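Local structure of glutamate--LysW ligase ArgX (3VPB) at residues S56-R59 with A60-S64; S78-I81 with N82-D86; R141-F144 with E145-I149. The protein probably catalyses the ATP-dependent joining of the amino group of glutamate to the gamma-carboxyl group of the C-terminal glutamate of LysW, a step in arginine biosynthesis. All blocks are in the same frame, centred on the assembly; numbering follows the deposited sequence. Where two conformers were deposited one is given.

Contact 1: residues S56-R59 with A60-S64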
ATOM      1  N   SER B  56      11.338   2.742 -13.864  1.00 15.52           N
ATOM      2  CA  SER B  56      10.679   3.389 -12.710  1.00 15.45           C
ATOM      3  C   SER B  56      10.806   4.891 -12.919  1.00 15.84           C
ATOM      4  O   SER B  56      11.922   5.382 -13.057  1.00 15.99           O
ATOM      5  CB  SER B  56      11.394   3.023 -11.409  1.00 16.22           C
ATOM      6  OG  SER B  56      11.039   3.940 -10.377  1.00 18.67           O
ATOM      7  N   MET B  57       9.690   5.609 -12.957  1.00 15.81           N
ATOM      8  CA  MET B  57       9.737   7.063 -13.116  1.00 17.15           C
ATOM      9  C   MET B  57      10.482   7.740 -11.943  1.00 16.27           C
ATOM     10  O   MET B  57      11.242   8.676 -12.156  1.00 15.35           O
ATOM     11  CB  MET B  57       8.347   7.658 -13.263  1.00 18.76           C
ATOM     12  CG  MET B  57       8.371   9.171 -13.516  1.00 22.15           C
ATOM     13  SD  MET B  57       8.294  10.090 -11.970  1.00 33.64           S
ATOM     14  CE  MET B  57       6.496  10.042 -11.831  1.00 29.37           C
ATOM     15  N   TYR B  58      10.295   7.251 -10.725  1.00 16.55           N
ATOM     16  CA  TYR B  58      11.027   7.840  -9.586  1.00 17.05           C
ATOM     17  C   TYR B  58      12.538   7.636  -9.703  1.00 16.36           C
ATOM     18  O   TYR B  58      13.313   8.557  -9.411  1.00 17.12           O
ATOM     19  CB  TYR B  58      10.500   7.337  -8.246  1.00 17.74           C
ATOM     20  CG  TYR B  58       9.089   7.820  -7.937  1.00 20.13           C
ATOM     21  CD1 TYR B  58       8.784   9.179  -7.875  1.00 24.43           C
ATOM     22  CD2 TYR B  58       8.072   6.910  -7.684  1.00 23.36           C
ATOM     23  CE1 TYR B  58       7.471   9.611  -7.598  1.00 25.54           C
ATOM     24  CE2 TYR B  58       6.775   7.330  -7.401  1.00 24.65           C
ATOM     25  CZ  TYR B  58       6.488   8.672  -7.347  1.00 25.92           C
ATOM     26  OH  TYR B  58       5.193   9.059  -7.061  1.00 29.53           O
ATOM     27  N   ARG B  59      12.956   6.451 -10.143  1.00 15.77           N
ATOM     28  CA  ARG B  59      14.385   6.202 -10.424  1.00 14.89           C
ATOM     29  C   ARG B  59      14.916   7.108 -11.525  1.00 15.06           C
ATOM     30  O   ARG B  59      16.027   7.623 -11.413  1.00 15.78           O
ATOM     31  CB  ARG B  59      14.661   4.744 -10.793  1.00 14.52           C
ATOM     32  CG  ARG B  59      14.483   3.782  -9.634  1.00 15.61           C
ATOM     33  CD  ARG B  59      15.233   2.493  -9.885  1.00 17.32           C
ATOM     34  NE  ARG B  59      15.016   1.568  -8.778  1.00 18.07           N
ATOM     35  CZ  ARG B  59      14.403   0.396  -8.904  1.00 21.00           C
ATOM     36  NH1 ARG B  59      14.260  -0.374  -7.840  1.00 19.74           N
ATOM     37  NH2 ARG B  59      13.975  -0.028 -10.105  1.00 21.29           N
ATOM     38  N   ALA B  60      14.119   7.336 -12.576  1.00 14.41           N
ATOM     39  CA  ALA B  60      14.509   8.259 -13.625  1.00 13.49           C
ATOM     40  C   ALA B  60      14.656   9.679 -13.072  1.00 13.65           C
ATOM     41  O   ALA B  60      15.643  10.376 -13.367  1.00 13.87           O
ATOM     42  CB  ALA B  60      13.474   8.226 -14.799  1.00 13.08           C
ATOM     43  N   LEU B  61      13.658  10.116 -12.307  1.00 12.50           N
ATOM     44  CA  LEU B  61      13.662  11.452 -11.714  1.00 12.35           C
ATOM     45  C   LEU B  61      14.869  11.669 -10.814  1.00 13.00           C
ATOM     46  O   LEU B  61      15.597  12.660 -10.948  1.00 12.09           O
ATOM     47  CB  LEU B  61      12.366  11.698 -10.930  1.00 12.06           C
ATOM     48  CG  LEU B  61      12.224  13.052 -10.259  1.00 12.49           C
ATOM     49  CD1 LEU B  61      12.277  14.247 -11.295  1.00 12.38           C
ATOM     50  CD2 LEU B  61      10.961  13.108  -9.445  1.00 14.21           C
ATOM     51  N   TYR B  62      15.124  10.715  -9.937  1.00 12.10           N
ATOM     52  CA  TYR B  62      16.152  10.912  -8.924  1.00 13.03           C
ATOM     53  C   TYR B  62      17.559  10.700  -9.463  1.00 13.60           C
ATOM     54  O   TYR B  62      18.470  11.438  -9.053  1.00 14.54           O
ATOM     55  CB  TYR B  62      15.897  10.038  -7.682  1.00 13.45           C
ATOM     56  CG  TYR B  62      14.616  10.390  -6.961  1.00 12.48           C
ATOM     57  CD1 TYR B  62      13.807   9.400  -6.411  1.00 13.70           C
ATOM     58  CD2 TYR B  62      14.183  11.709  -6.860  1.00 14.71           C
ATOM     59  CE1 TYR B  62      12.622   9.752  -5.764  1.00 12.79           C
ATOM     60  CE2 TYR B  62      13.015  12.060  -6.208  1.00 15.77           C
ATOM     61  CZ  TYR B  62      12.233  11.053  -5.662  1.00 15.69           C
ATOM     62  OH  TYR B  62      11.068  11.377  -5.013  1.00 16.25           O
ATOM     63  N   SER B  63      17.761   9.735 -10.371  1.00 13.54           N
ATOM     64  CA  SER B  63      19.097   9.552 -10.951  0.50 12.91           C
ATOM     65  C   SER B  63      19.468  10.807 -11.733  1.00 13.33           C
ATOM     66  O   SER B  63      20.612  11.256 -11.663  1.00 13.04           O
ATOM     67  CB  SER B  63      19.181   8.309 -11.846  0.50 13.22           C
ATOM     68  OG  SER B  63      18.216   8.324 -12.892  0.50  8.41           O
ATOM     69  N   SER B  64      18.496  11.372 -12.461  1.00 12.92           N
ATOM     70  CA  SER B  64      18.723  12.592 -13.254  0.50 13.42           C
ATOM     71  C   SER B  64      19.111  13.764 -12.335  1.00 14.13           C
ATOM     72  O   SER B  64      20.028  14.525 -12.624  1.00 13.63           O
ATOM     73  CB  SER B  64      17.475  12.926 -14.081  0.50 13.44           C
ATOM     74  OG  SER B  64      17.696  13.995 -14.986  0.50 14.20           O
TER
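Y62 lies back along the preceding helical turn onto Y58. Its ring atom CD1 comes to 3.2 Å from Y58 O, while CE1 rests 4.1 Å from Y58 CB; the first torsion of Y62, -64°, sets the ring beside its own backbone N, close to that carbonyl. This is the tight flank. The same Y58 O accepts the backbone N of Y62. One residue on, R59 O accepts S63 N at 2.9 Å; a second bond from S63 OG, from the opposite face of the carbonyl plane, belongs to one of two conformers and is doubtful. M57 and L61 make the loose flank: SD of the partly exposed M57 stays 4.5 Å from L61 CB, and the side chain borders I130. S56 is the N-cap: its OG accepts R59 N at 3.2 Å in a nearly straight bond (171°), and S56 O takes A60 N. That OG also bonds D53 of the LysW chain. R59 NH1 forms a salt bridge with E48 of LysW and NH2 another with D8 of the ligase's own chain, while R59 NE donates to L108 O of the second subunit. Y58 OH meets N158, and Y62 OH meets D86 of the second subunit. Helix 57-69 is the crossover of the beta-alpha-beta unit between parallel strands 49-52 and 73-75; A60 faces I52 of the first strand, and L61 packs on helix 78-84.

Contact 2: residues S78-I81 with N82-D86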
ATOM      1  N   SER B  78      15.696  16.463 -14.999  1.00 18.39           N
ATOM      2  CA  SER B  78      14.780  16.138 -13.900  1.00 18.99           C
ATOM      3  C   SER B  78      13.546  17.026 -13.974  1.00 19.57           C
ATOM      4  O   SER B  78      12.464  16.614 -13.600  1.00 18.90           O
ATOM      5  CB  SER B  78      15.478  16.244 -12.524  1.00 19.03           C
ATOM      6  OG  SER B  78      15.855  17.580 -12.238  1.00 22.34           O
ATOM      7  N   ASP B  79      13.705  18.245 -14.490  1.00 19.83           N
ATOM      8  CA  ASP B  79      12.573  19.160 -14.555  1.00 21.13           C
ATOM      9  C   ASP B  79      11.571  18.650 -15.601  1.00 19.67           C
ATOM     10  O   ASP B  79      10.368  18.684 -15.362  1.00 20.20           O
ATOM     11  CB  ASP B  79      13.041  20.603 -14.821  1.00 22.97           C
ATOM     12  CG  ASP B  79      13.645  21.283 -13.570  1.00 28.73           C
ATOM     13  OD1 ASP B  79      14.496  22.202 -13.722  1.00 35.94           O
ATOM     14  OD2 ASP B  79      13.297  20.904 -12.428  1.00 35.17           O
ATOM     15  N   VAL B  80      12.079  18.107 -16.703  1.00 17.63           N
ATOM     16  CA  VAL B  80      11.249  17.531 -17.761  1.00 17.94           C
ATOM     17  C   VAL B  80      10.596  16.227 -17.253  1.00 17.31           C
ATOM     18  O   VAL B  80       9.395  15.995 -17.439  1.00 17.39           O
ATOM     19  CB  VAL B  80      12.085  17.267 -19.016  1.00 18.00           C
ATOM     20  CG1 VAL B  80      11.304  16.439 -20.026  1.00 18.88           C
ATOM     21  CG2 VAL B  80      12.529  18.624 -19.644  1.00 18.04           C
ATOM     22  N   ILE B  81      11.385  15.392 -16.597  1.00 16.95           N
ATOM     23  CA  ILE B  81      10.853  14.128 -16.033  1.00 17.15           C
ATOM     24  C   ILE B  81       9.681  14.407 -15.061  1.00 17.89           C
ATOM     25  O   ILE B  81       8.620  13.780 -15.143  1.00 18.76           O
ATOM     26  CB  ILE B  81      11.969  13.256 -15.402  1.00 17.12           C
ATOM     27  CG1 ILE B  81      12.915  12.742 -16.495  1.00 17.77           C
ATOM     28  CG2 ILE B  81      11.338  12.050 -14.686  1.00 15.93           C
ATOM     29  CD1 ILE B  81      14.314  12.285 -15.999  1.00 18.62           C
ATOM     30  N   ASN B  82       9.864  15.371 -14.168  1.00 18.58           N
ATOM     31  CA  ASN B  82       8.848  15.740 -13.174  1.00 20.21           C
ATOM     32  C   ASN B  82       7.531  16.149 -13.856  1.00 20.74           C
ATOM     33  O   ASN B  82       6.438  15.665 -13.504  1.00 20.75           O
ATOM     34  CB  ASN B  82       9.395  16.887 -12.316  1.00 21.98           C
ATOM     35  CG  ASN B  82       9.274  16.643 -10.794  1.00 25.50           C
ATOM     36  OD1 ASN B  82       8.715  15.647 -10.325  1.00 31.90           O
ATOM     37  ND2 ASN B  82       9.804  17.575 -10.024  1.00 31.55           N
ATOM     38  N   VAL B  83       7.653  16.991 -14.876  1.00 18.53           N
ATOM     39  CA  VAL B  83       6.491  17.534 -15.548  1.00 19.35           C
ATOM     40  C   VAL B  83       5.832  16.512 -16.494  1.00 18.71           C
ATOM     41  O   VAL B  83       4.629  16.335 -16.435  1.00 19.65           O
ATOM     42  CB  VAL B  83       6.827  18.895 -16.227  1.00 19.09           C
ATOM     43  CG1 VAL B  83       5.654  19.372 -17.073  1.00 21.12           C
ATOM     44  CG2 VAL B  83       7.121  19.922 -15.141  1.00 20.70           C
ATOM     45  N   CYS B  84       6.615  15.812 -17.318  1.00 18.01           N
ATOM     46  CA  CYS B  84       6.035  14.861 -18.284  1.00 18.71           C
ATOM     47  C   CYS B  84       5.532  13.620 -17.584  1.00 18.26           C
ATOM     48  O   CYS B  84       4.593  12.986 -18.045  1.00 18.93           O
ATOM     49  CB  CYS B  84       7.064  14.427 -19.310  1.00 19.22           C
ATOM     50  SG  CYS B  84       7.496  15.686 -20.417  1.00 25.58           S
ATOM     51  N   GLY B  85       6.160  13.273 -16.469  1.00 17.78           N
ATOM     52  CA  GLY B  85       5.742  12.098 -15.685  1.00 19.29           C
ATOM     53  C   GLY B  85       4.478  12.339 -14.877  1.00 19.40           C
ATOM     54  O   GLY B  85       3.952  11.423 -14.232  1.00 21.79           O
ATOM     55  N   ASP B  86       4.015  13.580 -14.847  1.00 18.77           N
ATOM     56  CA  ASP B  86       2.795  13.919 -14.131  1.00 17.60           C
ATOM     57  C   ASP B  86       1.781  14.573 -15.054  1.00 17.00           C
ATOM     58  O   ASP B  86       2.002  15.702 -15.537  1.00 17.75           O
ATOM     59  CB  ASP B  86       3.112  14.832 -12.967  1.00 17.75           C
ATOM     60  CG  ASP B  86       1.942  14.959 -12.023  1.00 20.41           C
ATOM     61  OD1 ASP B  86       2.083  14.467 -10.895  1.00 22.69           O
ATOM     62  OD2 ASP B  86       0.884  15.529 -12.426  1.00 19.18           O
TER
HETATM   63  O   HOH W   1      11.575  19.324 -10.883  1.00 43.84           O
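V80 and C84 meet because their first torsions bring one branch of each together: V80 CG1 is anti to its backbone N (chi1 170°), and C84 SG is turned anti to its carbonyl carbon (chi1 -70°), so that CG1 and SG lie alongside at 3.9 Å. The sulfur also comes back over the preceding turn, with C84 SG 3.5 Å from V80 O. That oxygen accepts C84 N at 2.8 Å, the donor standing nearly along the C=O axis. The C84 side chain also touches D253.

The D79–N82 side is the wetter one. Its two side chains do not touch directly; a water bridges them, donating to D79 OD2 at 2.8 Å and accepting from N82 ND2 at 2.6 Å. The aliphatic start of N82 is nevertheless close to the helix, its CB 3.3 Å from S78 O, and its side chain touches L61 of helix 57-69 and L89 of the second subunit. S78 OG binds E68.

At the far end G85 N donates to I81 O in a more bent bond (144°). G85 brings no side chain to this turn, where a CB would fall 2.8 Å from I81 O and clash. D86 N then bonds V83 O, and D86 OD2 accepts L89 N. Helix 78-84 thus gives way, by way of G85, to the aspartate N-cap D86, which starts helix 87-96, the helix that begins with K87, a probable ATP-binding residue.

Contact 3: residues R141-F144 with E145-I149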
ATOM      1  N   ARG B 141     -18.967   4.989 -17.340  1.00 19.59           N
ATOM      2  CA  ARG B 141     -20.121   5.146 -18.236  1.00 19.95           C
ATOM      3  C   ARG B 141     -21.428   5.312 -17.486  1.00 19.96           C
ATOM      4  O   ARG B 141     -22.444   5.622 -18.090  1.00 19.09           O
ATOM      5  CB  ARG B 141     -20.164   3.992 -19.228  1.00 20.19           C
ATOM      6  CG  ARG B 141     -18.959   4.021 -20.162  1.00 21.62           C
ATOM      7  CD  ARG B 141     -18.673   2.694 -20.701  1.00 23.62           C
ATOM      8  NE  ARG B 141     -18.255   1.723 -19.685  1.00 22.90           N
ATOM      9  CZ  ARG B 141     -18.031   0.447 -19.976  1.00 24.19           C
ATOM     10  NH1 ARG B 141     -18.187   0.029 -21.237  1.00 24.63           N
ATOM     11  NH2 ARG B 141     -17.664  -0.405 -19.025  1.00 22.01           N
ATOM     12  N   ASP B 142     -21.396   5.118 -16.168  1.00 19.95           N
ATOM     13  CA  ASP B 142     -22.564   5.327 -15.313  1.00 20.09           C
ATOM     14  C   ASP B 142     -22.139   5.491 -13.854  1.00 19.71           C
ATOM     15  O   ASP B 142     -20.957   5.324 -13.542  1.00 17.87           O
ATOM     16  CB  ASP B 142     -23.628   4.225 -15.487  1.00 21.05           C
ATOM     17  CG  ASP B 142     -23.160   2.840 -15.039  1.00 23.32           C
ATOM     18  OD1 ASP B 142     -22.455   2.696 -14.033  1.00 21.94           O
ATOM     19  OD2 ASP B 142     -23.540   1.862 -15.712  1.00 31.06           O
ATOM     20  N   VAL B 143     -23.097   5.807 -12.979  1.00 19.54           N
ATOM     21  CA  VAL B 143     -22.786   6.105 -11.576  0.50 19.86           C
ATOM     22  C   VAL B 143     -22.305   4.883 -10.783  1.00 19.47           C
ATOM     23  O   VAL B 143     -21.558   5.032  -9.820  1.00 19.13           O
ATOM     24  CB  VAL B 143     -23.980   6.724 -10.811  0.50 19.93           C
ATOM     25  CG1 VAL B 143     -23.462   7.585  -9.671  0.50 19.49           C
ATOM     26  CG2 VAL B 143     -24.866   7.538 -11.735  0.50 21.19           C
ATOM     27  N   PHE B 144     -22.765   3.688 -11.174  1.00 20.11           N
ATOM     28  CA  PHE B 144     -22.346   2.451 -10.493  1.00 19.87           C
ATOM     29  C   PHE B 144     -20.850   2.210 -10.692  1.00 19.16           C
ATOM     30  O   PHE B 144     -20.110   1.932  -9.732  1.00 19.00           O
ATOM     31  CB  PHE B 144     -23.101   1.229 -11.023  1.00 19.96           C
ATOM     32  CG  PHE B 144     -24.547   1.125 -10.566  1.00 20.92           C
ATOM     33  CD1 PHE B 144     -25.167   2.140  -9.846  1.00 21.88           C
ATOM     34  CD2 PHE B 144     -25.278  -0.009 -10.881  1.00 23.64           C
ATOM     35  CE1 PHE B 144     -26.516   2.023  -9.459  1.00 23.54           C
ATOM     36  CE2 PHE B 144     -26.615  -0.146 -10.478  1.00 24.64           C
ATOM     37  CZ  PHE B 144     -27.224   0.861  -9.770  1.00 24.68           C
ATOM     38  N   GLU B 145     -20.420   2.274 -11.955  1.00 19.03           N
ATOM     39  CA  GLU B 145     -19.011   2.148 -12.316  1.00 18.46           C
ATOM     40  C   GLU B 145     -18.216   3.260 -11.643  1.00 18.14           C
ATOM     41  O   GLU B 145     -17.138   3.001 -11.118  1.00 17.40           O
ATOM     42  CB  GLU B 145     -18.854   2.265 -13.831  1.00 18.84           C
ATOM     43  CG  GLU B 145     -17.492   1.921 -14.406  1.00 21.47           C
ATOM     44  CD  GLU B 145     -17.593   1.563 -15.903  1.00 24.41           C
ATOM     45  OE1 GLU B 145     -18.452   2.125 -16.637  1.00 25.74           O
ATOM     46  OE2 GLU B 145     -16.803   0.710 -16.347  1.00 28.84           O
ATOM     47  N   GLY B 146     -18.749   4.487 -11.679  1.00 16.99           N
ATOM     48  CA  GLY B 146     -18.089   5.642 -11.040  1.00 16.46           C
ATOM     49  C   GLY B 146     -17.835   5.403  -9.555  1.00 16.36           C
ATOM     50  O   GLY B 146     -16.732   5.595  -9.073  1.00 15.43           O
ATOM     51  N   LYS B 147     -18.861   4.943  -8.840  1.00 15.72           N
ATOM     52  CA  LYS B 147     -18.748   4.693  -7.383  1.00 15.80           C
ATOM     53  C   LYS B 147     -17.739   3.602  -7.044  1.00 16.00           C
ATOM     54  O   LYS B 147     -16.991   3.729  -6.069  1.00 14.38           O
ATOM     55  CB  LYS B 147     -20.121   4.325  -6.787  1.00 16.55           C
ATOM     56  CG  LYS B 147     -21.041   5.531  -6.593  1.00 17.63           C
ATOM     57  CD  LYS B 147     -22.439   5.126  -6.116  1.00 19.75           C
ATOM     58  CE  LYS B 147     -23.057   6.246  -5.323  1.00 22.75           C
ATOM     59  NZ  LYS B 147     -24.543   6.227  -5.274  1.00 24.33           N
ATOM     60  N   THR B 148     -17.723   2.528  -7.831  1.00 15.26           N
ATOM     61  CA  THR B 148     -16.789   1.432  -7.538  1.00 16.48           C
ATOM     62  C   THR B 148     -15.351   1.827  -7.857  1.00 15.64           C
ATOM     63  O   THR B 148     -14.441   1.490  -7.107  1.00 16.55           O
ATOM     64  CB  THR B 148     -17.202   0.066  -8.152  1.00 17.62           C
ATOM     65  OG1 THR B 148     -16.374  -0.962  -7.582  1.00 20.16           O
ATOM     66  CG2 THR B 148     -17.009   0.054  -9.630  1.00 18.26           C
ATOM     67  N   ILE B 149     -15.146   2.607  -8.915  1.00 15.54           N
ATOM     68  CA  ILE B 149     -13.798   3.115  -9.211  1.00 16.11           C
ATOM     69  C   ILE B 149     -13.314   4.044  -8.098  1.00 15.98           C
ATOM     70  O   ILE B 149     -12.170   3.937  -7.636  1.00 17.25           O
ATOM     71  CB  ILE B 149     -13.710   3.788 -10.628  1.00 16.26           C
ATOM     72  CG1 ILE B 149     -14.015   2.769 -11.736  1.00 18.22           C
ATOM     73  CG2 ILE B 149     -12.294   4.439 -10.867  1.00 17.71           C
ATOM     74  CD1 ILE B 149     -13.088   1.561 -11.779  1.00 20.04           C
TER
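D142 is the N-cap of helix 143-153 and caps the N-H of E145, in its first turn. D142 OD1 accepts E145 N at 2.9 Å in an almost straight bond (177°), and D142 O takes G146 N. A full capping box would return a bond from E145's side chain to D142 N; here that carboxylate reaches one residue further back, to R141, and D142 N is buried without a partner.

R141 grips the carboxylate side-on. NE donates to E145 OE1 at 3.1 Å on its syn lone pair, and NH2 to E145 OE2 at 3.0 Å in a salt bridge, both oxygens lying near the guanidinium plane, though the two flat groups are turned 35° against each other. A third bond comes from R141 N, which meets E145 OE1 at 3.0 Å from above the carboxylate plane, so OE1 holds two donors. The bend of R141 at chi3 (-65°) folds the guanidinium back toward E145. Both segments belong to the RimK-like ATP-grasp domain, where helix 143-153 follows strand 138-140. An alanine in place of E145 would leave R141 N, NE and NH2 without these acceptors, and the guanidinium, though still paired through NH1, would probably be freer to turn.

The positive charge is likely to offset the closeness of the carboxylates, E145 OE1 being 4.8 Å from D142 OD1. R141 NH1 and D142 OD2 pair crosswise with D142 OD2 and R141 NH1 of the third subunit. K147 CG lies 3.3 Å from V143 O; K147 NZ bonds N197 and the ring of F144 meets W199, both of the third subunit.

Contacts 1 and 2 are neighbours, their centres about 10 Å apart: L61 of helix 57-69 leans on helix 78-84, its CD1 3.3 Å from S78 O and its CD2 3.5 Å from N82 OD1. Both also face the second subunit, where Y62 of one copy and D86 of the other are hydrogen-bonded. Contact 3 stands apart, its centre about 34 Å from that of contact 1 and about 31 Å from that of contact 2, at the interface with the third subunit. The nucleotide lies between: side chains of M57 and R141 are about 10 and 11 Å from ADP, and C84 about 6 Å from the side chain of the metal ligand N252.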